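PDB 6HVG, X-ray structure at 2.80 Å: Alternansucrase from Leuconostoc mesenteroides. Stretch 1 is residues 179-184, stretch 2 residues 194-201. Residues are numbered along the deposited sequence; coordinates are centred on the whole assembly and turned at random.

Stretch 1, residues 179-184: YQVKGS
Stretch 2 194-201: YFDSVTGK

The straightest backbone bond between the stretches runs from F195 N to S184 O, 3.2 Å at an N-H...O angle of 156°. Nearby, G183 N lies 2.9 Å from F195 O and 3.1 Å from D196 O; angles of 128° and 138° make both bonds weak, one amide being shared between two carbonyls. K182, with chi1 m and the remaining torsions t, extends along the second stretch until NZ donates to V198 O at 3.2 Å. Its long aliphatic chain suits this path: CG packs 3.5 Å from G200 CA and CD 3.8 Å from S197 O. Q180, t at chi1 and chi2, sends NE2 to T199 O at 3.2 Å, a weak bond at 120°.

The chains meet with G183 CA 3.8 Å from S197 CA and K182 CA 4.5 Å from G200 CA. Residues 179-182 are extended, and G183 (phi/psi 64/29) turns the backbone before S184 extends again. In the second stretch, 194-196 are extended, 197-199 adopt helical angles without regular helical bonds, and G200 takes 74/22. Positive phi favours glycine at both sites; at G200, moreover, an ideal CB would clash with Q180 NE2 at 2.2 Å.

D196, chi1 t, points away from the first stretch and braces the turn: its OD2 accepts from V198 N at 3.0 Å and, weakly, from T199 N at 3.4 Å. D196 N donates to K201 O at 2.9 Å, drawing the ends of the loop together.

Packing completes the contact, which buries 409 Å² in total. Y194 (chi1 t) brings its ring obliquely to the first stretch, CE2 lying 3.4 Å from G183 C, while its hydroxyl is bonded elsewhere in the structure. F195 (m) is buried, as befits its apolar ring, with CB 3.8 Å from V181 O.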

# COMPACT_ATOMS: atom_id res chain seq x y z
N TYR A 179 12.06 -43.05 2.31
CA TYR A 179 10.80 -42.42 2.72
C TYR A 179 11.03 -41.44 3.85
O TYR A 179 11.95 -41.60 4.66
CB TYR A 179 9.79 -43.49 3.16
CG TYR A 179 9.33 -44.43 2.07
CD1 TYR A 179 9.39 -44.06 0.72
CD2 TYR A 179 8.80 -45.68 2.38
CE1 TYR A 179 8.94 -44.92 -0.27
CE2 TYR A 179 8.37 -46.54 1.39
CZ TYR A 179 8.44 -46.15 0.06
OH TYR A 179 8.01 -46.98 -0.94
N GLN A 180 10.19 -40.42 3.89
CA GLN A 180 10.30 -39.39 4.91
C GLN A 180 9.44 -39.75 6.10
O GLN A 180 8.30 -40.19 5.96
CB GLN A 180 9.87 -38.04 4.36
CG GLN A 180 9.94 -36.92 5.38
CD GLN A 180 9.52 -35.58 4.81
OE1 GLN A 180 9.39 -35.42 3.60
NE2 GLN A 180 9.34 -34.59 5.69
N VAL A 181 10.03 -39.55 7.28
CA VAL A 181 9.42 -39.91 8.56
C VAL A 181 8.71 -38.71 9.16
O VAL A 181 9.27 -37.65 9.22
CB VAL A 181 10.48 -40.40 9.55
CG1 VAL A 181 9.85 -40.79 10.87
CG2 VAL A 181 11.24 -41.58 8.96
N LYS A 182 7.48 -38.92 9.61
CA LYS A 182 6.67 -37.89 10.23
C LYS A 182 6.00 -38.42 11.49
O LYS A 182 5.51 -39.55 11.53
CB LYS A 182 5.62 -37.41 9.26
CG LYS A 182 6.19 -36.55 8.17
CD LYS A 182 5.12 -36.09 7.19
CE LYS A 182 5.73 -35.51 5.92
NZ LYS A 182 4.66 -35.05 5.00
N GLY A 183 6.00 -37.58 12.52
CA GLY A 183 5.37 -37.91 13.79
C GLY A 183 6.01 -39.07 14.51
O GLY A 183 5.35 -39.77 15.27
N SER A 184 7.29 -39.29 14.30
CA SER A 184 8.00 -40.35 14.96
C SER A 184 9.36 -39.79 15.37
O SER A 184 9.79 -38.77 14.87
CB SER A 184 8.15 -41.50 13.99
OG SER A 184 8.33 -42.71 14.68
N TYR A 194 12.71 -35.83 17.28
CA TYR A 194 11.33 -35.97 16.82
C TYR A 194 11.13 -35.14 15.59
O TYR A 194 11.73 -34.07 15.46
CB TYR A 194 10.32 -35.51 17.90
CG TYR A 194 8.85 -35.62 17.50
CD1 TYR A 194 8.08 -34.47 17.30
CD2 TYR A 194 8.23 -36.87 17.33
CE1 TYR A 194 6.74 -34.56 16.95
CE2 TYR A 194 6.89 -36.97 16.97
CZ TYR A 194 6.14 -35.81 16.78
OH TYR A 194 4.81 -35.88 16.44
N PHE A 195 10.28 -35.63 14.70
CA PHE A 195 9.91 -34.90 13.50
C PHE A 195 8.37 -34.71 13.49
O PHE A 195 7.62 -35.60 13.92
CB PHE A 195 10.43 -35.67 12.29
CG PHE A 195 11.94 -35.86 12.28
CD1 PHE A 195 12.76 -35.06 11.50
CD2 PHE A 195 12.54 -36.88 13.01
CE1 PHE A 195 14.14 -35.25 11.47
CE2 PHE A 195 13.92 -37.07 12.99
CZ PHE A 195 14.72 -36.25 12.22
N ASP A 196 7.91 -33.54 13.04
CA ASP A 196 6.48 -33.18 13.08
C ASP A 196 5.62 -34.12 12.24
O ASP A 196 6.12 -34.74 11.29
CB ASP A 196 6.29 -31.73 12.59
CG ASP A 196 4.90 -31.17 12.89
OD1 ASP A 196 4.66 -30.76 14.05
OD2 ASP A 196 4.06 -31.13 11.96
N SER A 197 4.34 -34.24 12.59
CA SER A 197 3.42 -35.17 11.93
C SER A 197 2.85 -34.66 10.59
O SER A 197 2.41 -35.47 9.75
CB SER A 197 2.28 -35.53 12.90
OG SER A 197 1.32 -34.49 13.01
N VAL A 198 2.83 -33.34 10.41
CA VAL A 198 2.36 -32.71 9.17
C VAL A 198 3.53 -32.47 8.21
O VAL A 198 3.51 -32.93 7.07
CB VAL A 198 1.60 -31.38 9.45
CG1 VAL A 198 1.25 -30.64 8.16
CG2 VAL A 198 0.33 -31.65 10.24
N THR A 199 4.55 -31.74 8.69
CA THR A 199 5.65 -31.26 7.84
C THR A 199 6.87 -32.18 7.81
O THR A 199 7.65 -32.13 6.86
CB THR A 199 6.10 -29.85 8.28
OG1 THR A 199 6.57 -29.89 9.64
CG2 THR A 199 4.96 -28.87 8.17
N GLY A 200 7.02 -33.00 8.84
CA GLY A 200 8.21 -33.85 9.01
C GLY A 200 9.45 -33.09 9.43
O GLY A 200 10.56 -33.56 9.22
N LYS A 201 9.23 -31.92 10.02
CA LYS A 201 10.28 -30.99 10.42
C LYS A 201 10.70 -31.26 11.87
O LYS A 201 9.85 -31.46 12.74
CB LYS A 201 9.75 -29.56 10.32
CG LYS A 201 10.77 -28.49 10.60
CD LYS A 201 10.12 -27.13 10.77
CE LYS A 201 10.77 -26.38 11.93
NZ LYS A 201 10.36 -24.95 12.06